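Local coordinates for protein-glutamine deamidase Cif (Burkholderia pseudomallei, PDB 3GQM) that deamidates a glutamine side chain of host NEDD8 to glutamate, which disables cullin-RING ubiquitin ligases and so blocks the host cell cycle, at residues K76-F81 and A94-L99; V149-D154 and G158-I163; A175-S180 and S231-D236. All coordinates share one frame; numbering follows the deposited sequence.

Contact 1. Residues K76-F81 and A94-L99; sequences KSVTDF and ADPFAL
Val78, on the last turns of helix 67-80, meets Pro96, the second residue of a type I beta turn, and their CA atoms, 7.8 Å apart, mark the closest backbone approach of K76-F81 to A94-L99. The contact is a small helix-to-turn packing: no hydrogen bond joins the two segments, and only 97 Å² of surface is buried between them. The turn runs from Asp95 to Ala98 and is closed by Ala98 N giving to Asp95 O at 3.0 Å. An Asx turn lies over its first half, with Phe97 N donating to Asp95 OD1 at 2.6 Å, so Asp95 accepts through both its backbone and its side-chain oxygen, at O and OD1.

One methyl of Val78 does all the touching. With CG1 anti to the backbone N (chi1 155°), CG2 lies beside that N and points at the turn, where it reaches the ring carbon CG of Pro96; the two side chains cross at about a right angle. Ile74, one helical turn earlier, also packs on Pro96 and Phe97, while Leu84 and Tyr87 of helix 84-91 also touch the proline, and Tyr87 touches Val78 as well. Phe97 O is taken up by Arg51, which ties the turn to helix 47-53. Val78 CG2 sits 3.3 Å from Pro96 CG, tighter than usual van der Waals contact, and the same methyl approaches Phe97 CE2 obliquely at 4.2 Å.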
ATOM      1  N   LYS A  76      -6.817  -7.865 -26.314  1.00 34.62           N
ATOM      2  CA  LYS A  76      -6.892  -6.814 -27.314  1.00 34.58           C
ATOM      3  C   LYS A  76      -5.556  -6.093 -27.480  1.00 35.00           C
ATOM      4  O   LYS A  76      -5.014  -5.974 -28.602  1.00 36.03           O
ATOM      5  CB  LYS A  76      -8.001  -5.844 -26.949  1.00 34.39           C
ATOM      6  CG  LYS A  76      -8.173  -4.788 -28.005  1.00 35.87           C
ATOM      7  CD  LYS A  76      -9.090  -3.666 -27.564  1.00 39.16           C
ATOM      8  CE  LYS A  76      -8.810  -2.401 -28.449  1.00 39.99           C
ATOM      9  NZ  LYS A  76      -7.634  -1.559 -27.920  1.00 38.07           N
ATOM     10  N   SER A  77      -4.991  -5.640 -26.365  1.00 35.24           N
ATOM     11  CA  SER A  77      -3.698  -4.949 -26.398  1.00 34.99           C
ATOM     12  C   SER A  77      -2.605  -5.817 -27.064  1.00 35.27           C
ATOM     13  O   SER A  77      -1.752  -5.325 -27.834  1.00 34.61           O
ATOM     14  CB  SER A  77      -3.288  -4.520 -24.963  1.00 34.12           C
ATOM     15  OG  SER A  77      -1.884  -4.307 -24.877  1.00 34.39           O
ATOM     16  N   VAL A  78      -2.599  -7.109 -26.755  1.00 35.76           N
ATOM     17  CA  VAL A  78      -1.553  -7.977 -27.276  1.00 35.96           C
ATOM     18  C   VAL A  78      -1.724  -8.088 -28.815  1.00 37.78           C
ATOM     19  O   VAL A  78      -0.744  -8.064 -29.566  1.00 37.96           O
ATOM     20  CB  VAL A  78      -1.589  -9.372 -26.581  1.00 36.14           C
ATOM     21  CG1 VAL A  78      -0.977 -10.445 -27.474  1.00 34.69           C
ATOM     22  CG2 VAL A  78      -0.880  -9.331 -25.240  1.00 35.08           C
ATOM     23  N   THR A  79      -2.973  -8.175 -29.262  1.00 38.98           N
ATOM     24  CA  THR A  79      -3.277  -8.202 -30.687  1.00 41.95           C
ATOM     25  C   THR A  79      -2.829  -6.914 -31.358  1.00 42.91           C
ATOM     26  O   THR A  79      -2.226  -6.954 -32.414  1.00 44.17           O
ATOM     27  CB  THR A  79      -4.796  -8.407 -30.934  1.00 42.13           C
ATOM     28  OG1 THR A  79      -5.262  -9.489 -30.129  1.00 43.80           O
ATOM     29  CG2 THR A  79      -5.075  -8.761 -32.384  1.00 42.33           C
ATOM     30  N   ASP A  80      -3.143  -5.773 -30.745  1.00 44.28           N
ATOM     31  CA  ASP A  80      -2.688  -4.474 -31.239  1.00 44.95           C
ATOM     32  C   ASP A  80      -1.203  -4.600 -31.527  1.00 46.37           C
ATOM     33  O   ASP A  80      -0.718  -4.130 -32.550  1.00 47.89           O
ATOM     34  CB  ASP A  80      -2.958  -3.362 -30.219  1.00 44.53           C
ATOM     35  CG  ASP A  80      -4.450  -3.014 -30.072  1.00 44.26           C
ATOM     36  OD1 ASP A  80      -5.296  -3.468 -30.875  1.00 43.25           O
ATOM     37  OD2 ASP A  80      -4.801  -2.264 -29.135  1.00 45.07           O
ATOM     38  N   PHE A  81      -0.479  -5.301 -30.666  1.00 47.42           N
ATOM     39  CA  PHE A  81       0.961  -5.405 -30.806  1.00 47.35           C
ATOM     40  C   PHE A  81       1.441  -6.498 -31.745  1.00 47.76           C
ATOM     41  O   PHE A  81       2.656  -6.707 -31.845  1.00 48.07           O
ATOM     42  CB  PHE A  81       1.610  -5.558 -29.432  1.00 47.86           C
ATOM     43  CG  PHE A  81       1.844  -4.261 -28.754  1.00 47.82           C
ATOM     44  CD1 PHE A  81       3.081  -3.648 -28.830  1.00 50.85           C
ATOM     45  CD2 PHE A  81       0.820  -3.629 -28.075  1.00 48.41           C
ATOM     46  CE1 PHE A  81       3.307  -2.419 -28.204  1.00 51.48           C
ATOM     47  CE2 PHE A  81       1.033  -2.420 -27.446  1.00 49.46           C
ATOM     48  CZ  PHE A  81       2.277  -1.808 -27.510  1.00 50.73           C
ATOM     49  N   ALA A  94       7.748  -8.929 -20.927  1.00 52.32           N
ATOM     50  CA  ALA A  94       6.740  -9.302 -19.939  1.00 51.08           C
ATOM     51  C   ALA A  94       5.537  -9.978 -20.574  1.00 49.60           C
ATOM     52  O   ALA A  94       4.959  -9.469 -21.534  1.00 49.48           O
ATOM     53  CB  ALA A  94       6.305  -8.094 -19.112  1.00 51.68           C
ATOM     54  N   ASP A  95       5.165 -11.133 -20.034  1.00 47.60           N
ATOM     55  CA  ASP A  95       3.912 -11.747 -20.406  1.00 45.59           C
ATOM     56  C   ASP A  95       2.803 -10.991 -19.719  1.00 43.47           C
ATOM     57  O   ASP A  95       2.621 -11.114 -18.512  1.00 43.64           O
ATOM     58  CB  ASP A  95       3.839 -13.212 -19.992  1.00 45.80           C
ATOM     59  CG  ASP A  95       2.604 -13.903 -20.551  1.00 48.20           C
ATOM     60  OD1 ASP A  95       1.469 -13.364 -20.423  1.00 49.93           O
ATOM     61  OD2 ASP A  95       2.773 -14.989 -21.136  1.00 51.47           O
ATOM     62  N   PRO A  96       2.017 -10.247 -20.498  1.00 41.97           N
ATOM     63  CA  PRO A  96       0.936  -9.446 -19.991  1.00 40.50           C
ATOM     64  C   PRO A  96      -0.187 -10.296 -19.375  1.00 39.67           C
ATOM     65  O   PRO A  96      -1.024  -9.733 -18.703  1.00 39.38           O
ATOM     66  CB  PRO A  96       0.432  -8.711 -21.258  1.00 40.42           C
ATOM     67  CG  PRO A  96       0.720  -9.619 -22.314  1.00 39.82           C
ATOM     68  CD  PRO A  96       2.010 -10.279 -21.974  1.00 42.16           C
ATOM     69  N   PHE A  97      -0.212 -11.618 -19.579  1.00 38.43           N
ATOM     70  CA  PHE A  97      -1.233 -12.423 -18.867  1.00 38.24           C
ATOM     71  C   PHE A  97      -0.816 -12.934 -17.501  1.00 37.08           C
ATOM     72  O   PHE A  97      -1.629 -13.507 -16.786  1.00 37.14           O
ATOM     73  CB  PHE A  97      -1.780 -13.582 -19.716  1.00 38.17           C
ATOM     74  CG  PHE A  97      -2.486 -13.125 -20.961  1.00 38.37           C
ATOM     75  CD1 PHE A  97      -3.792 -12.661 -20.908  1.00 37.85           C
ATOM     76  CD2 PHE A  97      -1.823 -13.143 -22.184  1.00 39.53           C
ATOM     77  CE1 PHE A  97      -4.445 -12.218 -22.058  1.00 38.43           C
ATOM     78  CE2 PHE A  97      -2.466 -12.711 -23.335  1.00 39.93           C
ATOM     79  CZ  PHE A  97      -3.791 -12.244 -23.265  1.00 38.16           C
ATOM     80  N   ALA A  98       0.434 -12.719 -17.138  1.00 37.00           N
ATOM     81  CA  ALA A  98       0.956 -13.263 -15.885  1.00 38.24           C
ATOM     82  C   ALA A  98       0.340 -12.553 -14.697  1.00 38.16           C
ATOM     83  O   ALA A  98      -0.150 -11.442 -14.799  1.00 38.61           O
ATOM     84  CB  ALA A  98       2.480 -13.180 -15.829  1.00 37.88           C
ATOM     85  N   LEU A  99       0.326 -13.217 -13.563  1.00 39.28           N
ATOM     86  CA  LEU A  99      -0.275 -12.600 -12.402  1.00 39.72           C
ATOM     87  C   LEU A  99       0.776 -11.681 -11.827  1.00 40.06           C
ATOM     88  O   LEU A  99       1.978 -11.892 -11.996  1.00 40.07           O
ATOM     89  CB  LEU A  99      -0.756 -13.636 -11.396  1.00 40.00           C
ATOM     90  CG  LEU A  99      -1.856 -14.604 -11.868  1.00 40.20           C
ATOM     91  CD1 LEU A  99      -2.641 -15.014 -10.649  1.00 38.26           C
ATOM     92  CD2 LEU A  99      -2.760 -13.938 -12.893  1.00 41.63           C
TER

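Contact 2. Residues V149-D154 and G158-I163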
ATOM      1  N   VAL A 149      -7.173   5.267   7.316  1.00 23.20           N
ATOM      2  CA  VAL A 149      -5.964   4.823   6.630  1.00 24.00           C
ATOM      3  C   VAL A 149      -5.305   6.059   6.000  1.00 24.05           C
ATOM      4  O   VAL A 149      -6.012   6.935   5.511  1.00 24.05           O
ATOM      5  CB  VAL A 149      -6.247   3.723   5.608  1.00 23.30           C
ATOM      6  CG1 VAL A 149      -7.288   4.175   4.537  1.00 24.15           C
ATOM      7  CG2 VAL A 149      -4.938   3.278   4.944  1.00 24.66           C
ATOM      8  N   VAL A 150      -3.974   6.143   6.085  1.00 23.28           N
ATOM      9  CA  VAL A 150      -3.213   7.284   5.589  1.00 22.50           C
ATOM     10  C   VAL A 150      -2.364   6.785   4.464  1.00 22.47           C
ATOM     11  O   VAL A 150      -1.673   5.776   4.602  1.00 22.10           O
ATOM     12  CB  VAL A 150      -2.265   7.853   6.652  1.00 22.99           C
ATOM     13  CG1 VAL A 150      -1.388   8.939   6.072  1.00 24.87           C
ATOM     14  CG2 VAL A 150      -3.069   8.393   7.857  1.00 23.32           C
ATOM     15  N   ILE A 151      -2.447   7.457   3.327  1.00 22.59           N
ATOM     16  CA  ILE A 151      -1.623   7.065   2.188  1.00 24.11           C
ATOM     17  C   ILE A 151      -0.467   8.056   2.124  1.00 24.58           C
ATOM     18  O   ILE A 151      -0.651   9.298   2.184  1.00 24.32           O
ATOM     19  CB  ILE A 151      -2.445   6.933   0.839  1.00 23.84           C
ATOM     20  CG1 ILE A 151      -1.528   6.538  -0.329  1.00 27.17           C
ATOM     21  CG2 ILE A 151      -3.326   8.192   0.595  1.00 24.09           C
ATOM     22  CD1 ILE A 151      -2.278   5.875  -1.571  1.00 24.76           C
ATOM     23  N   VAL A 152       0.729   7.498   2.013  1.00 23.79           N
ATOM     24  CA  VAL A 152       1.912   8.320   2.098  1.00 23.76           C
ATOM     25  C   VAL A 152       2.666   8.267   0.811  1.00 23.88           C
ATOM     26  O   VAL A 152       3.003   7.178   0.281  1.00 22.98           O
ATOM     27  CB  VAL A 152       2.851   7.859   3.290  1.00 23.48           C
ATOM     28  CG1 VAL A 152       4.118   8.759   3.409  1.00 24.20           C
ATOM     29  CG2 VAL A 152       2.088   7.877   4.559  1.00 24.22           C
ATOM     30  N   ASN A 153       2.960   9.461   0.331  1.00 24.70           N
ATOM     31  CA  ASN A 153       3.794   9.643  -0.809  1.00 27.16           C
ATOM     32  C   ASN A 153       5.135  10.288  -0.367  1.00 27.85           C
ATOM     33  O   ASN A 153       5.260  11.499  -0.214  1.00 27.86           O
ATOM     34  CB  ASN A 153       3.036  10.450  -1.891  1.00 28.27           C
ATOM     35  CG  ASN A 153       3.790  10.482  -3.206  1.00 33.61           C
ATOM     36  OD1 ASN A 153       5.004  10.369  -3.228  1.00 35.49           O
ATOM     37  ND2 ASN A 153       3.075  10.646  -4.299  1.00 38.45           N
ATOM     38  N   ASP A 154       6.129   9.435  -0.151  1.00 28.39           N
ATOM     39  CA  ASP A 154       7.403   9.844   0.410  1.00 28.45           C
ATOM     40  C   ASP A 154       8.488  10.074  -0.622  1.00 28.37           C
ATOM     41  O   ASP A 154       9.143   9.103  -1.044  1.00 27.70           O
ATOM     42  CB  ASP A 154       7.885   8.780   1.428  1.00 29.15           C
ATOM     43  CG  ASP A 154       8.998   9.321   2.344  1.00 32.44           C
ATOM     44  OD1 ASP A 154       9.976   9.944   1.802  1.00 31.10           O
ATOM     45  OD2 ASP A 154       8.863   9.149   3.591  1.00 32.26           O
ATOM     46  N   GLY A 158      11.284   8.016  -2.167  1.00 29.70           N
ATOM     47  CA  GLY A 158      10.710   7.632  -3.475  1.00 29.43           C
ATOM     48  C   GLY A 158       9.721   6.463  -3.294  1.00 29.10           C
ATOM     49  O   GLY A 158       9.724   5.520  -4.085  1.00 29.37           O
ATOM     50  N   HIS A 159       8.864   6.536  -2.277  1.00 28.37           N
ATOM     51  CA  HIS A 159       8.058   5.366  -1.871  1.00 27.73           C
ATOM     52  C   HIS A 159       6.677   5.804  -1.495  1.00 26.36           C
ATOM     53  O   HIS A 159       6.484   6.883  -0.987  1.00 27.03           O
ATOM     54  CB  HIS A 159       8.762   4.638  -0.704  1.00 27.41           C
ATOM     55  CG  HIS A 159       8.143   3.331  -0.274  1.00 26.39           C
ATOM     56  ND1 HIS A 159       7.701   2.362  -1.160  1.00 25.41           N
ATOM     57  CD2 HIS A 159       8.018   2.790   0.965  1.00 21.92           C
ATOM     58  CE1 HIS A 159       7.279   1.307  -0.483  1.00 26.50           C
ATOM     59  NE2 HIS A 159       7.442   1.547   0.815  1.00 24.39           N
ATOM     60  N   LYS A 160       5.725   4.943  -1.779  1.00 26.32           N
ATOM     61  CA  LYS A 160       4.319   5.116  -1.448  1.00 26.71           C
ATOM     62  C   LYS A 160       3.923   3.907  -0.592  1.00 25.40           C
ATOM     63  O   LYS A 160       4.298   2.765  -0.907  1.00 25.86           O
ATOM     64  CB  LYS A 160       3.506   5.120  -2.753  1.00 27.27           C
ATOM     65  CG  LYS A 160       2.265   5.956  -2.657  1.00 31.46           C
ATOM     66  CD  LYS A 160       1.704   6.320  -4.048  1.00 39.15           C
ATOM     67  CE  LYS A 160       0.426   7.136  -3.894  1.00 40.16           C
ATOM     68  NZ  LYS A 160      -0.178   7.504  -5.235  1.00 45.93           N
ATOM     69  N   PHE A 161       3.189   4.147   0.496  1.00 23.76           N
ATOM     70  CA  PHE A 161       2.809   3.077   1.402  1.00 22.52           C
ATOM     71  C   PHE A 161       1.617   3.558   2.244  1.00 22.39           C
ATOM     72  O   PHE A 161       1.260   4.715   2.243  1.00 23.07           O
ATOM     73  CB  PHE A 161       4.019   2.614   2.287  1.00 21.13           C
ATOM     74  CG  PHE A 161       4.531   3.669   3.254  1.00 20.82           C
ATOM     75  CD1 PHE A 161       4.075   3.711   4.558  1.00 22.13           C
ATOM     76  CD2 PHE A 161       5.523   4.578   2.862  1.00 23.29           C
ATOM     77  CE1 PHE A 161       4.550   4.691   5.481  1.00 24.89           C
ATOM     78  CE2 PHE A 161       6.030   5.540   3.747  1.00 24.53           C
ATOM     79  CZ  PHE A 161       5.530   5.598   5.088  1.00 24.52           C
ATOM     80  N   LEU A 162       1.010   2.653   2.974  1.00 21.90           N
ATOM     81  CA  LEU A 162      -0.146   2.993   3.789  1.00 21.97           C
ATOM     82  C   LEU A 162       0.173   2.815   5.281  1.00 21.41           C
ATOM     83  O   LEU A 162       0.917   1.926   5.652  1.00 21.41           O
ATOM     84  CB  LEU A 162      -1.298   2.065   3.420  1.00 20.73           C
ATOM     85  CG  LEU A 162      -1.785   1.992   1.966  1.00 21.89           C
ATOM     86  CD1 LEU A 162      -3.009   1.013   1.862  1.00 23.18           C
ATOM     87  CD2 LEU A 162      -2.247   3.364   1.523  1.00 20.30           C
ATOM     88  N   ILE A 163      -0.414   3.688   6.090  1.00 21.60           N
ATOM     89  CA  ILE A 163      -0.493   3.523   7.522  1.00 22.21           C
ATOM     90  C   ILE A 163      -1.954   3.268   7.883  1.00 22.12           C
ATOM     91  O   ILE A 163      -2.791   4.119   7.629  1.00 23.15           O
ATOM     92  CB  ILE A 163      -0.026   4.799   8.254  1.00 21.36           C
ATOM     93  CG1 ILE A 163       1.440   5.083   7.881  1.00 21.84           C
ATOM     94  CG2 ILE A 163      -0.137   4.561   9.747  1.00 22.31           C
ATOM     95  CD1 ILE A 163       1.891   6.530   8.040  1.00 21.46           C
TER
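Val150 pairs with Ile163, Val152 with Phe161 and Asp154 with His159 as the hydrogen-bonded pairs of an antiparallel hairpin, whose strand axes come within 4.6 Å at 160° between their directions. Each pair makes two N-H to O bonds; in the central one Val152 N gives to Phe161 O at 2.8 Å and Phe161 N to Val152 O at 3.0 Å. Ile151 with Leu162 and Asn153 with Lys160 are the non-hydrogen-bonded pairs between them, and there Lys160 CA closes to 3.0 Å from Val152 O in a CA-H...O contact.

Val150, Val152, Phe161 and Ile163 form an apolar patch on one face, which Asp154 and His159 continue toward the turn. Phe161 has its ring carbon CG between the backbone N and the carbonyl carbon (chi1 65°), which turns the ring toward the partner strand, side by side with Val152, so that the valine CB lies over one ring face, 4.0 Å from the centroid, in a CH-pi contact. The methyl CG2 of this valine meets Ile163 CD1 at 3.7 Å. On the opposite face Leu162 CD2 packs against Ile151 CB at 3.6 Å. Lys160, extended beyond CG, passes its CE 3.8 Å from Ile151 CD1 and carries NZ on to Asn109 of helix 104-116.

At the turn, Asp154 OD1 accepts a hydrogen bond from Leu157 N and OD2 forms a salt bridge with Arg156, both within the connecting loop. The imidazole of His159 packs on Cys104 and has Gln179 as its polar partner. Gly158 and His159 both face Asp154, the G1 beta bulge of a hairpin end, which here presents the inferred active-site histidine of a deamidase whose family belongs to the papain-like peptidase CA clan.

Contact 3. Residues A175-S180 and S231-D236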
ATOM      1  N   ALA A 175      -0.962   1.726  14.967  1.00 29.07           N
ATOM      2  CA  ALA A 175      -0.662   1.932  13.565  1.00 27.51           C
ATOM      3  C   ALA A 175      -0.032   0.673  13.024  1.00 26.53           C
ATOM      4  O   ALA A 175       0.810   0.084  13.687  1.00 26.95           O
ATOM      5  CB  ALA A 175       0.316   3.107  13.404  1.00 27.58           C
ATOM      6  N   TYR A 176      -0.403   0.297  11.806  1.00 24.18           N
ATOM      7  CA  TYR A 176       0.209  -0.793  11.086  1.00 23.21           C
ATOM      8  C   TYR A 176       0.637  -0.288   9.696  1.00 23.54           C
ATOM      9  O   TYR A 176       0.018   0.646   9.157  1.00 24.10           O
ATOM     10  CB  TYR A 176      -0.826  -1.898  10.905  1.00 22.84           C
ATOM     11  CG  TYR A 176      -1.386  -2.376  12.226  1.00 21.87           C
ATOM     12  CD1 TYR A 176      -0.699  -3.342  12.980  1.00 18.88           C
ATOM     13  CD2 TYR A 176      -2.562  -1.858  12.725  1.00 24.48           C
ATOM     14  CE1 TYR A 176      -1.201  -3.805  14.182  1.00 24.54           C
ATOM     15  CE2 TYR A 176      -3.071  -2.293  13.951  1.00 28.66           C
ATOM     16  CZ  TYR A 176      -2.387  -3.285  14.665  1.00 26.21           C
ATOM     17  OH  TYR A 176      -2.868  -3.701  15.878  1.00 27.40           O
ATOM     18  N   ILE A 177       1.672  -0.907   9.128  1.00 21.78           N
ATOM     19  CA  ILE A 177       2.144  -0.584   7.787  1.00 20.96           C
ATOM     20  C   ILE A 177       1.612  -1.585   6.770  1.00 20.60           C
ATOM     21  O   ILE A 177       1.637  -2.792   7.001  1.00 20.75           O
ATOM     22  CB  ILE A 177       3.726  -0.552   7.695  1.00 22.18           C
ATOM     23  CG1 ILE A 177       4.296   0.419   8.762  1.00 20.25           C
ATOM     24  CG2 ILE A 177       4.244  -0.225   6.172  1.00 18.25           C
ATOM     25  CD1 ILE A 177       3.931   1.880   8.450  1.00 25.05           C
ATOM     26  N   ILE A 178       1.161  -1.076   5.632  1.00 19.16           N
ATOM     27  CA  ILE A 178       0.915  -1.911   4.459  1.00 19.91           C
ATOM     28  C   ILE A 178       1.736  -1.332   3.286  1.00 19.94           C
ATOM     29  O   ILE A 178       1.660  -0.143   3.019  1.00 19.82           O
ATOM     30  CB  ILE A 178      -0.589  -1.940   4.121  1.00 22.16           C
ATOM     31  CG1 ILE A 178      -1.404  -2.325   5.366  1.00 23.65           C
ATOM     32  CG2 ILE A 178      -0.907  -2.914   2.932  1.00 17.80           C
ATOM     33  CD1 ILE A 178      -2.940  -2.387   5.138  1.00 27.44           C
ATOM     34  N   GLN A 179       2.552  -2.149   2.627  1.00 19.74           N
ATOM     35  CA  GLN A 179       3.377  -1.655   1.505  1.00 19.75           C
ATOM     36  C   GLN A 179       3.810  -2.816   0.641  1.00 21.12           C
ATOM     37  O   GLN A 179       3.724  -4.000   1.060  1.00 19.77           O
ATOM     38  CB  GLN A 179       4.649  -0.985   2.067  1.00 20.43           C
ATOM     39  CG  GLN A 179       5.628  -2.066   2.662  1.00 19.13           C
ATOM     40  CD  GLN A 179       6.977  -1.459   3.117  1.00 21.92           C
ATOM     41  OE1 GLN A 179       7.453  -0.447   2.557  1.00 22.40           O
ATOM     42  NE2 GLN A 179       7.593  -2.081   4.137  1.00 16.71           N
ATOM     43  N   SER A 180       4.297  -2.497  -0.560  1.00 21.44           N
ATOM     44  CA  SER A 180       5.173  -3.422  -1.283  1.00 22.67           C
ATOM     45  C   SER A 180       6.321  -2.521  -1.735  1.00 23.06           C
ATOM     46  O   SER A 180       6.156  -1.323  -1.692  1.00 22.10           O
ATOM     47  CB  SER A 180       4.466  -3.976  -2.521  1.00 23.43           C
ATOM     48  OG  SER A 180       4.119  -2.897  -3.389  1.00 24.49           O
ATOM     49  N   SER A 231      13.178  -0.098  11.220  1.00 27.19           N
ATOM     50  CA  SER A 231      12.193  -0.436  12.243  1.00 28.18           C
ATOM     51  C   SER A 231      10.747  -0.359  11.731  1.00 27.71           C
ATOM     52  O   SER A 231       9.915  -1.203  12.050  1.00 28.92           O
ATOM     53  CB  SER A 231      12.420   0.434  13.474  1.00 27.68           C
ATOM     54  OG  SER A 231      11.283   0.420  14.273  1.00 32.12           O
ATOM     55  N   ILE A 232      10.468   0.633  10.891  1.00 26.43           N
ATOM     56  CA  ILE A 232       9.157   0.873  10.407  1.00 25.61           C
ATOM     57  C   ILE A 232       8.892   0.074   9.106  1.00 25.24           C
ATOM     58  O   ILE A 232       7.806  -0.407   8.902  1.00 24.89           O
ATOM     59  CB  ILE A 232       8.983   2.399  10.136  1.00 24.92           C
ATOM     60  CG1 ILE A 232       9.154   3.193  11.436  1.00 26.21           C
ATOM     61  CG2 ILE A 232       7.620   2.696   9.532  1.00 23.40           C
ATOM     62  CD1 ILE A 232       9.019   4.790  11.239  1.00 25.91           C
ATOM     63  N   LEU A 233       9.881  -0.031   8.225  1.00 24.34           N
ATOM     64  CA  LEU A 233       9.633  -0.436   6.834  1.00 23.99           C
ATOM     65  C   LEU A 233      10.405  -1.678   6.396  1.00 24.82           C
ATOM     66  O   LEU A 233      10.199  -2.154   5.285  1.00 24.69           O
ATOM     67  CB  LEU A 233       9.889   0.750   5.847  1.00 23.39           C
ATOM     68  CG  LEU A 233       8.976   1.989   6.065  1.00 22.26           C
ATOM     69  CD1 LEU A 233       9.360   3.142   5.155  1.00 22.92           C
ATOM     70  CD2 LEU A 233       7.450   1.673   5.925  1.00 22.39           C
ATOM     71  N   GLN A 234      11.287  -2.226   7.237  1.00 24.01           N
ATOM     72  CA  GLN A 234      12.054  -3.391   6.761  1.00 24.07           C
ATOM     73  C   GLN A 234      11.550  -4.645   7.485  1.00 24.49           C
ATOM     74  O   GLN A 234      11.323  -4.628   8.695  1.00 24.04           O
ATOM     75  CB  GLN A 234      13.567  -3.189   6.965  1.00 23.59           C
ATOM     76  CG  GLN A 234      14.430  -4.027   6.061  1.00 24.15           C
ATOM     77  CD  GLN A 234      14.679  -5.434   6.575  1.00 27.91           C
ATOM     78  OE1 GLN A 234      14.798  -5.654   7.790  1.00 27.27           O
ATOM     79  NE2 GLN A 234      14.795  -6.401   5.640  1.00 24.09           N
ATOM     80  N   ILE A 235      11.390  -5.712   6.718  1.00 25.73           N
ATOM     81  CA  ILE A 235      10.628  -6.868   7.111  1.00 28.25           C
ATOM     82  C   ILE A 235      11.254  -7.603   8.303  1.00 29.59           C
ATOM     83  O   ILE A 235      10.557  -8.220   9.069  1.00 29.00           O
ATOM     84  CB  ILE A 235      10.374  -7.804   5.874  1.00 28.21           C
ATOM     85  CG1 ILE A 235       9.043  -8.589   6.044  1.00 29.05           C
ATOM     86  CG2 ILE A 235      11.668  -8.649   5.510  1.00 30.22           C
ATOM     87  CD1 ILE A 235       8.799  -9.692   5.017  1.00 30.39           C
ATOM     88  N   ASP A 236      12.579  -7.522   8.440  1.00 32.01           N
ATOM     89  CA  ASP A 236      13.264  -8.076   9.605  1.00 33.42           C
ATOM     90  C   ASP A 236      13.757  -7.004  10.564  1.00 34.07           C
ATOM     91  O   ASP A 236      14.510  -7.319  11.475  1.00 34.29           O
ATOM     92  CB  ASP A 236      14.427  -8.968   9.181  1.00 34.59           C
ATOM     93  CG  ASP A 236      13.952 -10.243   8.537  1.00 38.09           C
ATOM     94  OD1 ASP A 236      13.148 -10.969   9.161  1.00 46.32           O
ATOM     95  OD2 ASP A 236      14.337 -10.507   7.381  1.00 41.93           O
TER
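Gln179 places CG between its backbone N and carbonyl carbon (chi1 71°) and then runs extended, which carries its amide across to the carbonyl at the end of helix 222-233. There NE2 donates to Leu233 O at 2.8 Å, with an N-H...acceptor angle of 147°. The acceptor lies close to the amide plane of Gln179, whereas the donor is tilted 29° from the carbonyl plane of Leu233. OE1, on the other side of the amide, takes the hydrogen bond of His159 NE2. The two bonds together fix the amide's rotation, consistent with Gln179, an inferred active-site residue, orienting the histidine.

Two residues earlier, Ile177 makes the apolar contacts. Its CG2 meets Leu233 CD2 at 3.7 Å, the side chains crossing at about a right angle, and its CD1 lies 3.9 Å from Ile232 CG2. Leu233 CD2 also comes within 4.0 Å of Gln179 OE1, bringing hydrocarbon up to the amide.

Ile177 and Gln179 both rest on Phe161 of the neighbouring strand 159-165, Trp195 of helix 192-199 touches Gln179, and Leu209 and Leu212 of helix 206-212 pack against Ile232 at the end of helix 222-233.

In the fold
Contacts 1, 2 and 3 come in series along the chain. Contact 1 stands apart, among helices 47-53, 67-80 and 84-91, its centre about 30 Å from that of contact 2 and on the far side of the chain's centre from contact 3. Contacts 2 and 3 have centres about 11 Å apart and share the antiparallel sheet in which strands 159-165 and 176-178 are neighbours; Leu162 N to Ile178 O, 2.9 Å, is probably one of the bonds joining them. Where they meet, His159 lies beside Gln179, and Cys104 at the start of helix 104-116 comes up to the histidine, completing the inferred active site, whereas contact 1 belongs to a helical part away from it.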